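Local structure of five-membered-cyclitol-phosphate synthase (Streptomyces citricolor, 6K96) at residues Leu55-Leu63 against Arg115-Ala125; Val12-Gln21 against Phe72-Asn81. The protein is a synthase of the myo-inositol-1-phosphate synthase family that holds nicotinamide-adenine-dinucleotide in a Rossmann-type domain. All coordinates share one frame; numbering follows the deposited sequence.

Contact 1 of 2, residues Leu55-Leu63 against Arg115-Ala125; sequences LTFVAAFDL and RIVERLRESKA. With NAD (nicotinamide-adenine-dinucleotide), chain G.
Phe61 presses its ring onto Ile116, Arg119 and Leu120 of helix 111-122. Ile116 CG1 lies over one face, 3.9 Å from Phe61 CE1. At the rim, near the ring plane, Arg119 CB comes within 3.6 Å of Phe61 CZ, and Leu120 CD2 approaches Phe61 CE2. With its CG anti to the carbonyl carbon (chi1 -56°), Phe61 can lodge between these three residues. Farther back along the strand, Val58 CG2 rests 3.9 Å from Ala125 CB and also meets Ser123 CB, where a Schellman motif at Lys124 finishes the helix.

The polar half is a single hydrogen bond: Arg119 NH2 gives to Val58 O at 3.3 Å, meeting a lone pair in the carbonyl plane. The arginine bends twice along its chain, and a salt bridge from NH1 to Asp98 grips the same guanidinium.

The ligand is held just past the contact, where Asp62 OD1 and OD2 accept from O2B and O3B of NAD, each at 2.8 Å, the acidic strand-end feature of NAD-binding Rossmann folds. Strand 55-62 runs between strands 98-99 and 5-10; the 115-122 part of helix 111-122 runs antiparallel to it, with short-segment axes at 177°, and helix 137-149 lies beside Ile116.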
# COMPACT_ATOMS: atom_id res chain seq x y z
N LEU B 55 -32.76 14.13 -18.12
CA LEU B 55 -33.24 14.08 -16.71
C LEU B 55 -33.89 15.42 -16.36
O LEU B 55 -33.20 16.47 -16.37
CB LEU B 55 -32.04 13.84 -15.79
CG LEU B 55 -32.14 12.72 -14.78
CD1 LEU B 55 -32.73 11.47 -15.40
CD2 LEU B 55 -30.76 12.40 -14.23
N THR B 56 -35.17 15.39 -16.00
CA THR B 56 -35.87 16.57 -15.44
C THR B 56 -36.35 16.19 -14.05
O THR B 56 -37.14 15.29 -13.93
CB THR B 56 -36.98 17.05 -16.38
OG1 THR B 56 -37.00 16.26 -17.57
CG2 THR B 56 -36.82 18.51 -16.79
N PHE B 57 -35.79 16.78 -13.01
CA PHE B 57 -36.25 16.56 -11.63
C PHE B 57 -37.55 17.36 -11.49
O PHE B 57 -37.53 18.56 -11.78
CB PHE B 57 -35.17 17.01 -10.66
CG PHE B 57 -33.95 16.12 -10.69
CD1 PHE B 57 -32.99 16.27 -11.67
CD2 PHE B 57 -33.81 15.10 -9.76
CE1 PHE B 57 -31.90 15.42 -11.74
CE2 PHE B 57 -32.69 14.29 -9.79
CZ PHE B 57 -31.74 14.44 -10.78
N VAL B 58 -38.64 16.72 -11.06
CA VAL B 58 -39.99 17.37 -11.06
C VAL B 58 -40.52 17.42 -9.63
O VAL B 58 -41.42 18.24 -9.31
CB VAL B 58 -40.93 16.63 -12.02
CG1 VAL B 58 -40.47 16.83 -13.47
CG2 VAL B 58 -41.07 15.14 -11.69
N ALA B 59 -39.93 16.60 -8.76
CA ALA B 59 -40.50 16.29 -7.43
C ALA B 59 -39.39 15.78 -6.51
O ALA B 59 -38.54 15.00 -6.97
CB ALA B 59 -41.63 15.30 -7.61
N ALA B 60 -39.48 16.16 -5.25
CA ALA B 60 -38.49 15.81 -4.22
C ALA B 60 -39.18 15.81 -2.86
O ALA B 60 -39.95 16.77 -2.57
CB ALA B 60 -37.34 16.79 -4.26
N PHE B 61 -38.86 14.78 -2.07
CA PHE B 61 -39.44 14.50 -0.74
C PHE B 61 -38.32 14.20 0.26
O PHE B 61 -37.50 13.29 0.01
CB PHE B 61 -40.42 13.34 -0.91
CG PHE B 61 -41.49 13.59 -1.94
CD1 PHE B 61 -42.52 14.49 -1.72
CD2 PHE B 61 -41.49 12.89 -3.13
CE1 PHE B 61 -43.49 14.71 -2.68
CE2 PHE B 61 -42.47 13.12 -4.09
CZ PHE B 61 -43.46 14.02 -3.87
N ASP B 62 -38.29 14.93 1.38
CA ASP B 62 -37.30 14.79 2.48
C ASP B 62 -37.98 15.14 3.82
O ASP B 62 -39.18 15.55 3.78
CB ASP B 62 -36.09 15.71 2.26
CG ASP B 62 -34.76 15.06 2.58
OD1 ASP B 62 -34.41 14.98 3.78
OD2 ASP B 62 -34.07 14.61 1.61
N LEU B 63 -37.25 14.99 4.93
CA LEU B 63 -37.71 15.32 6.32
C LEU B 63 -36.74 16.28 6.99
O LEU B 63 -37.14 16.87 8.00
CB LEU B 63 -37.84 14.09 7.24
CG LEU B 63 -38.88 13.01 6.90
CD1 LEU B 63 -38.92 11.96 8.00
CD2 LEU B 63 -40.27 13.56 6.66
N ARG B 115 -51.26 13.64 -0.34
CA ARG B 115 -50.51 14.78 -0.92
C ARG B 115 -49.42 14.25 -1.87
O ARG B 115 -49.27 14.84 -2.95
CB ARG B 115 -49.92 15.67 0.17
CG ARG B 115 -49.80 17.12 -0.27
CD ARG B 115 -48.61 17.84 0.31
NE ARG B 115 -48.01 17.12 1.43
CZ ARG B 115 -46.84 16.48 1.39
NH1 ARG B 115 -46.12 16.42 0.28
NH2 ARG B 115 -46.41 15.86 2.47
N ILE B 116 -48.69 13.20 -1.50
CA ILE B 116 -47.56 12.65 -2.31
C ILE B 116 -48.12 12.08 -3.61
O ILE B 116 -47.60 12.45 -4.68
CB ILE B 116 -46.72 11.65 -1.52
CG1 ILE B 116 -45.83 12.41 -0.53
CG2 ILE B 116 -45.92 10.75 -2.45
CD1 ILE B 116 -45.00 11.53 0.33
N VAL B 117 -49.17 11.28 -3.52
CA VAL B 117 -49.89 10.71 -4.70
C VAL B 117 -50.43 11.85 -5.57
O VAL B 117 -50.46 11.72 -6.77
CB VAL B 117 -51.01 9.75 -4.26
CG1 VAL B 117 -51.87 9.32 -5.43
CG2 VAL B 117 -50.43 8.53 -3.54
N GLU B 118 -50.89 12.94 -4.96
CA GLU B 118 -51.14 14.26 -5.59
C GLU B 118 -49.91 14.71 -6.37
O GLU B 118 -50.05 15.00 -7.57
CB GLU B 118 -51.48 15.30 -4.50
CG GLU B 118 -51.16 16.76 -4.80
CD GLU B 118 -52.22 17.49 -5.63
OE1 GLU B 118 -52.14 17.43 -6.89
OE2 GLU B 118 -53.15 18.10 -5.02
N ARG B 119 -48.76 14.83 -5.70
CA ARG B 119 -47.53 15.46 -6.26
C ARG B 119 -47.01 14.60 -7.43
O ARG B 119 -46.61 15.20 -8.45
CB ARG B 119 -46.39 15.68 -5.25
CG ARG B 119 -46.27 17.07 -4.62
CD ARG B 119 -46.04 18.27 -5.53
NE ARG B 119 -44.72 18.33 -6.14
CZ ARG B 119 -43.69 19.06 -5.69
NH1 ARG B 119 -43.83 19.78 -4.58
NH2 ARG B 119 -42.53 19.08 -6.33
N LEU B 120 -47.06 13.26 -7.33
CA LEU B 120 -46.54 12.38 -8.40
C LEU B 120 -47.42 12.54 -9.66
O LEU B 120 -46.85 12.57 -10.81
CB LEU B 120 -46.51 10.93 -7.94
CG LEU B 120 -45.62 10.56 -6.76
CD1 LEU B 120 -45.66 9.05 -6.56
CD2 LEU B 120 -44.18 10.99 -6.92
N ARG B 121 -48.74 12.63 -9.46
CA ARG B 121 -49.73 12.78 -10.56
C ARG B 121 -49.56 14.17 -11.22
O ARG B 121 -49.57 14.24 -12.47
CB ARG B 121 -51.14 12.47 -10.05
CG ARG B 121 -52.23 12.47 -11.12
CD ARG B 121 -52.72 13.88 -11.47
NE ARG B 121 -54.15 14.01 -11.78
CZ ARG B 121 -54.85 15.15 -11.76
NH1 ARG B 121 -54.29 16.30 -11.42
NH2 ARG B 121 -56.14 15.12 -12.08
N GLU B 122 -49.39 15.21 -10.41
CA GLU B 122 -49.41 16.64 -10.85
C GLU B 122 -48.11 16.95 -11.60
O GLU B 122 -48.18 17.63 -12.65
CB GLU B 122 -49.61 17.58 -9.65
CG GLU B 122 -49.05 18.99 -9.86
CD GLU B 122 -48.68 19.75 -8.58
OE1 GLU B 122 -47.53 20.29 -8.51
OE2 GLU B 122 -49.53 19.80 -7.65
N SER B 123 -46.97 16.48 -11.06
CA SER B 123 -45.61 16.66 -11.63
C SER B 123 -45.42 15.79 -12.85
O SER B 123 -44.37 15.91 -13.48
CB SER B 123 -44.56 16.36 -10.61
OG SER B 123 -45.00 16.78 -9.33
N LYS B 124 -46.38 14.92 -13.16
CA LYS B 124 -46.32 14.02 -14.34
C LYS B 124 -45.01 13.22 -14.27
O LYS B 124 -44.44 12.93 -15.33
CB LYS B 124 -46.43 14.81 -15.65
CG LYS B 124 -46.45 13.93 -16.91
CD LYS B 124 -47.47 14.29 -18.00
CE LYS B 124 -47.43 13.35 -19.19
NZ LYS B 124 -46.39 13.75 -20.17
N ALA B 125 -44.57 12.87 -13.07
CA ALA B 125 -43.38 12.03 -12.87
C ALA B 125 -43.58 10.68 -13.58
O ALA B 125 -44.73 10.25 -13.79
CB ALA B 125 -43.13 11.86 -11.38
PA NAD G . -28.13 9.97 2.28
O1A NAD G . -28.06 9.70 3.73
O2A NAD G . -27.12 10.94 1.75
O5B NAD G . -29.57 10.32 1.74
C5B NAD G . -30.65 10.01 2.65
C4B NAD G . -31.71 11.07 2.54
O4B NAD G . -33.03 10.60 2.96
C3B NAD G . -31.42 12.30 3.41
O3B NAD G . -31.70 13.47 2.65
C2B NAD G . -32.44 12.14 4.53
O2B NAD G . -32.52 13.41 5.12
C1B NAD G . -33.63 11.66 3.69
N9A NAD G . -34.78 11.12 4.39
C8A NAD G . -34.72 10.49 5.60
N7A NAD G . -35.87 10.00 5.99
C5A NAD G . -36.75 10.30 4.95
C6A NAD G . -38.12 10.03 4.78
N6A NAD G . -38.84 9.35 5.67
N1A NAD G . -38.71 10.42 3.62
C2A NAD G . -37.95 11.10 2.74
N3A NAD G . -36.66 11.42 2.81
C4A NAD G . -36.09 10.98 3.95
O3 NAD G . -27.91 8.58 1.54
PN NAD G . -27.22 8.27 0.12
O1N NAD G . -27.87 9.13 -0.90
O2N NAD G . -25.75 8.32 0.43
O5D NAD G . -27.69 6.75 -0.11
C5D NAD G . -29.15 6.49 -0.20
C4D NAD G . -29.41 5.02 -0.06
O4D NAD G . -28.82 4.27 -1.14
C3D NAD G . -28.83 4.44 1.24
O3D NAD G . -29.74 3.47 1.71
C2D NAD G . -27.60 3.67 0.75
O2D NAD G . -27.22 2.53 1.50
C1D NAD G . -28.11 3.15 -0.60
N1N NAD G . -26.95 2.70 -1.43
C2N NAD G . -25.83 3.58 -1.60
C3N NAD G . -24.66 3.15 -2.20
C7N NAD G . -23.53 4.16 -2.38
O7N NAD G . -23.72 5.33 -2.11
N7N NAD G . -22.36 3.71 -2.81
C4N NAD G . -24.59 1.82 -2.59
C5N NAD G . -25.73 1.03 -2.58
C6N NAD G . -26.87 1.45 -1.93

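Contact 2 of 2, residues Val12-Gln21 against Phe72-Asn81; sequences VGNNISALFQ and FKDAVLAEPN. With NA (sodium ion), chain H; NAD (nicotinamide-adenine-dinucleotide), chain G.
Phe72 turns the edge of its ring to the face of Phe20, a T-shaped pair with centroids 5.2 Å apart and planes at 76°. In both residues CG stands anti to the backbone N (chi1 -179° in Phe20), and the two side chains pass each other in opposite directions, so that the rings meet edge to face. CE2 of Phe72 lies above the rim of the Phe20 ring rather than over its middle. Val76 fills in beside them, its two branches dividing the work: CG2 meets Phe20 CD2, while CG1 packs tightly on Val12 CG1 at 3.4 Å and also touches Ile16 CG2, which reaches the CZ corner of Phe72 as well.

Asn81 bridges the two segments. Its ND2 donates across the contact to Val12 O at 3.1 Å and, within its own segment, to Val76 O at 2.6 Å. Both acceptors lie nearly in the amide plane, yet the nitrogen sits above each carbonyl plane. Lys67 NZ bonds to Asn81 OD1 and to Val12 O too, which helps fix the rotation of the amide. Gln21, extended beyond CG, lays its amide against Leu77 CD2; its NE2 bonds to Ser17 OG and to Pro84 O.

This bridge lies behind the glycine-rich turn of the Rossmann fold. Gly13, the N-cap, lets NAD O5B come within 3.1 Å of its CA, and the first helical turn faces the diphosphate: Asn14 N reaches O2A at 2.9 Å and Asn15 N reaches O1N at 2.8 Å. Asn15 OD1 binds the sodium ion at 2.4 Å, with NAD O2N and O7N and Ser293.

Helix 14-31 thus lies between the 72-81 segment and helix 292-313, with strands 5-10 and 55-62 packed against Ile16 and Leu19, and Trp277 of a second subunit touching Leu19.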
# COMPACT_ATOMS: atom_id res chain seq x y z
N VAL B 12 -33.30 13.29 -0.67
CA VAL B 12 -32.34 14.16 -1.39
C VAL B 12 -30.98 14.09 -0.71
O VAL B 12 -30.57 15.07 -0.08
CB VAL B 12 -32.87 15.59 -1.49
CG1 VAL B 12 -32.00 16.43 -2.44
CG2 VAL B 12 -34.33 15.55 -1.89
N GLY B 13 -30.34 12.95 -0.86
CA GLY B 13 -29.04 12.65 -0.24
C GLY B 13 -27.85 12.86 -1.17
O GLY B 13 -27.93 13.56 -2.20
N ASN B 14 -26.72 12.32 -0.72
CA ASN B 14 -25.47 12.24 -1.51
C ASN B 14 -25.80 11.67 -2.90
O ASN B 14 -25.40 12.29 -3.88
CB ASN B 14 -24.40 11.54 -0.70
CG ASN B 14 -23.85 12.46 0.35
OD1 ASN B 14 -23.93 13.68 0.19
ND2 ASN B 14 -23.28 11.91 1.40
N ASN B 15 -26.62 10.61 -2.98
CA ASN B 15 -26.90 9.92 -4.27
C ASN B 15 -27.50 10.92 -5.30
O ASN B 15 -27.20 10.80 -6.55
CB ASN B 15 -27.74 8.67 -4.07
CG ASN B 15 -27.05 7.53 -3.33
OD1 ASN B 15 -25.91 7.66 -2.86
ND2 ASN B 15 -27.75 6.40 -3.22
N ILE B 16 -28.33 11.85 -4.87
CA ILE B 16 -29.08 12.76 -5.78
C ILE B 16 -28.21 13.99 -6.04
O ILE B 16 -28.30 14.56 -7.12
CB ILE B 16 -30.43 13.20 -5.21
CG1 ILE B 16 -31.28 12.02 -4.73
CG2 ILE B 16 -31.17 14.07 -6.22
CD1 ILE B 16 -31.56 11.03 -5.82
N SER B 17 -27.37 14.37 -5.10
CA SER B 17 -26.31 15.40 -5.34
C SER B 17 -25.48 14.95 -6.52
O SER B 17 -25.34 15.72 -7.46
CB SER B 17 -25.45 15.64 -4.15
OG SER B 17 -24.41 16.53 -4.48
N ALA B 18 -25.05 13.69 -6.46
CA ALA B 18 -24.23 13.01 -7.48
C ALA B 18 -24.98 12.91 -8.79
O ALA B 18 -24.39 13.24 -9.82
CB ALA B 18 -23.78 11.68 -6.97
N LEU B 19 -26.24 12.53 -8.79
CA LEU B 19 -27.01 12.30 -10.03
C LEU B 19 -27.29 13.62 -10.75
O LEU B 19 -27.24 13.65 -12.00
CB LEU B 19 -28.33 11.61 -9.70
CG LEU B 19 -29.10 11.15 -10.92
CD1 LEU B 19 -28.46 9.93 -11.52
CD2 LEU B 19 -30.53 10.86 -10.56
N PHE B 20 -27.68 14.64 -9.98
CA PHE B 20 -28.11 15.96 -10.48
C PHE B 20 -26.90 16.69 -11.04
O PHE B 20 -26.92 17.05 -12.21
CB PHE B 20 -28.73 16.81 -9.38
CG PHE B 20 -29.21 18.15 -9.84
CD1 PHE B 20 -30.08 18.26 -10.92
CD2 PHE B 20 -28.78 19.31 -9.20
CE1 PHE B 20 -30.56 19.49 -11.34
CE2 PHE B 20 -29.28 20.54 -9.60
CZ PHE B 20 -30.17 20.62 -10.66
N GLN B 21 -25.87 16.91 -10.22
CA GLN B 21 -24.60 17.51 -10.67
C GLN B 21 -24.00 16.66 -11.79
O GLN B 21 -23.48 17.23 -12.74
CB GLN B 21 -23.59 17.60 -9.54
CG GLN B 21 -24.02 18.54 -8.46
CD GLN B 21 -22.85 18.96 -7.61
OE1 GLN B 21 -22.04 19.78 -8.04
NE2 GLN B 21 -22.78 18.39 -6.40
N PHE B 72 -34.91 22.88 -4.92
CA PHE B 72 -34.19 21.61 -5.18
C PHE B 72 -32.71 21.87 -5.35
O PHE B 72 -31.90 21.28 -4.64
CB PHE B 72 -34.76 20.96 -6.45
CG PHE B 72 -34.20 19.60 -6.75
CD1 PHE B 72 -34.53 18.51 -5.96
CD2 PHE B 72 -33.32 19.42 -7.79
CE1 PHE B 72 -34.00 17.25 -6.23
CE2 PHE B 72 -32.80 18.17 -8.07
CZ PHE B 72 -33.14 17.08 -7.30
N LYS B 73 -32.39 22.77 -6.29
CA LYS B 73 -31.03 23.25 -6.62
C LYS B 73 -30.20 23.43 -5.34
O LYS B 73 -29.02 23.07 -5.38
CB LYS B 73 -31.11 24.58 -7.37
CG LYS B 73 -29.95 24.82 -8.33
CD LYS B 73 -29.24 26.12 -8.12
CE LYS B 73 -28.21 26.12 -7.00
NZ LYS B 73 -28.00 27.50 -6.51
N ASP B 74 -30.77 23.99 -4.28
CA ASP B 74 -30.05 24.38 -3.04
C ASP B 74 -30.03 23.21 -2.05
O ASP B 74 -28.96 22.98 -1.44
CB ASP B 74 -30.67 25.62 -2.40
CG ASP B 74 -30.45 26.92 -3.17
OD1 ASP B 74 -29.29 27.19 -3.61
OD2 ASP B 74 -31.45 27.68 -3.30
N ALA B 75 -31.17 22.52 -1.94
CA ALA B 75 -31.43 21.32 -1.11
C ALA B 75 -30.39 20.21 -1.37
O ALA B 75 -29.97 19.56 -0.37
CB ALA B 75 -32.84 20.80 -1.36
N VAL B 76 -30.06 19.94 -2.65
CA VAL B 76 -29.14 18.83 -3.04
C VAL B 76 -27.76 19.13 -2.46
O VAL B 76 -27.08 18.18 -2.05
CB VAL B 76 -29.06 18.56 -4.55
CG1 VAL B 76 -30.22 17.73 -5.07
CG2 VAL B 76 -28.93 19.84 -5.35
N LEU B 77 -27.37 20.40 -2.39
CA LEU B 77 -26.00 20.74 -1.91
C LEU B 77 -26.04 20.94 -0.40
O LEU B 77 -24.96 20.97 0.19
CB LEU B 77 -25.48 21.99 -2.63
CG LEU B 77 -25.75 21.99 -4.13
CD1 LEU B 77 -25.32 23.30 -4.76
CD2 LEU B 77 -25.07 20.81 -4.79
N ALA B 78 -27.23 20.98 0.17
CA ALA B 78 -27.47 21.41 1.56
C ALA B 78 -26.98 20.35 2.53
O ALA B 78 -27.21 19.13 2.32
CB ALA B 78 -28.93 21.72 1.77
N GLU B 79 -26.34 20.83 3.59
CA GLU B 79 -25.92 20.04 4.77
C GLU B 79 -27.01 19.04 5.15
O GLU B 79 -28.18 19.38 5.08
CB GLU B 79 -25.70 21.01 5.92
CG GLU B 79 -24.81 20.44 6.99
CD GLU B 79 -23.35 20.63 6.65
OE1 GLU B 79 -23.03 21.62 5.93
OE2 GLU B 79 -22.53 19.78 7.11
N PRO B 80 -26.68 17.79 5.56
CA PRO B 80 -25.30 17.30 5.63
C PRO B 80 -24.79 16.53 4.40
O PRO B 80 -23.96 15.65 4.58
CB PRO B 80 -25.37 16.39 6.88
CG PRO B 80 -26.77 15.78 6.82
CD PRO B 80 -27.63 16.79 6.08
N ASN B 81 -25.33 16.84 3.20
CA ASN B 81 -24.84 16.35 1.87
C ASN B 81 -23.41 16.88 1.66
O ASN B 81 -23.18 18.09 1.87
CB ASN B 81 -25.68 16.77 0.66
CG ASN B 81 -27.03 16.07 0.60
OD1 ASN B 81 -27.38 15.33 1.53
ND2 ASN B 81 -27.81 16.34 -0.44
NA NA H . -24.30 7.34 -1.08
PA NAD G . -28.13 9.97 2.28
O1A NAD G . -28.06 9.70 3.73
O2A NAD G . -27.12 10.94 1.75
O5B NAD G . -29.57 10.32 1.74
C5B NAD G . -30.65 10.01 2.65
C4B NAD G . -31.71 11.07 2.54
O4B NAD G . -33.03 10.60 2.96
C3B NAD G . -31.42 12.30 3.41
O3B NAD G . -31.70 13.47 2.65
C2B NAD G . -32.44 12.14 4.53
O2B NAD G . -32.52 13.41 5.12
C1B NAD G . -33.63 11.66 3.69
N9A NAD G . -34.78 11.12 4.39
C8A NAD G . -34.72 10.49 5.60
N7A NAD G . -35.87 10.00 5.99
C5A NAD G . -36.75 10.30 4.95
C6A NAD G . -38.12 10.03 4.78
N6A NAD G . -38.84 9.35 5.67
N1A NAD G . -38.71 10.42 3.62
C2A NAD G . -37.95 11.10 2.74
N3A NAD G . -36.66 11.42 2.81
C4A NAD G . -36.09 10.98 3.95
O3 NAD G . -27.91 8.58 1.54
PN NAD G . -27.22 8.27 0.12
O1N NAD G . -27.87 9.13 -0.90
O2N NAD G . -25.75 8.32 0.43
O5D NAD G . -27.69 6.75 -0.11
C5D NAD G . -29.15 6.49 -0.20
C4D NAD G . -29.41 5.02 -0.06
O4D NAD G . -28.82 4.27 -1.14
C3D NAD G . -28.83 4.44 1.24
O3D NAD G . -29.74 3.47 1.71
C2D NAD G . -27.60 3.67 0.75
O2D NAD G . -27.22 2.53 1.50
C1D NAD G . -28.11 3.15 -0.60
N1N NAD G . -26.95 2.70 -1.43
C2N NAD G . -25.83 3.58 -1.60
C3N NAD G . -24.66 3.15 -2.20
C7N NAD G . -23.53 4.16 -2.38
O7N NAD G . -23.72 5.33 -2.11
N7N NAD G . -22.36 3.71 -2.81
C4N NAD G . -24.59 1.82 -2.59
C5N NAD G . -25.73 1.03 -2.58
C6N NAD G . -26.87 1.45 -1.93
O HOH W 1 -23.75 13.09 3.89

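Overall arrangement
From the N terminus, strand 5-10 leads into the turn and helix of 12-21, and the chain then passes through strand 55-62 before 72-81 returns to that helix, so contact 2 closes a loop of 50 residues. Contact 1 opens inside this loop and closes only at 115-125, 51 residues after its first segment ends; the two therefore cross. Their centres are about 16 Å apart, yet they meet directly: Asp62 OD2 lies 2.7 Å from Val12 N, probably a hydrogen bond, and Phe57 packs on both Phe20 and Phe72. Strand 55-62 thus carries a helix on each side of the parallel sheet, and both contacts reach NAD, illustrating how a Rossmann core builds a dinucleotide site from crossing connections.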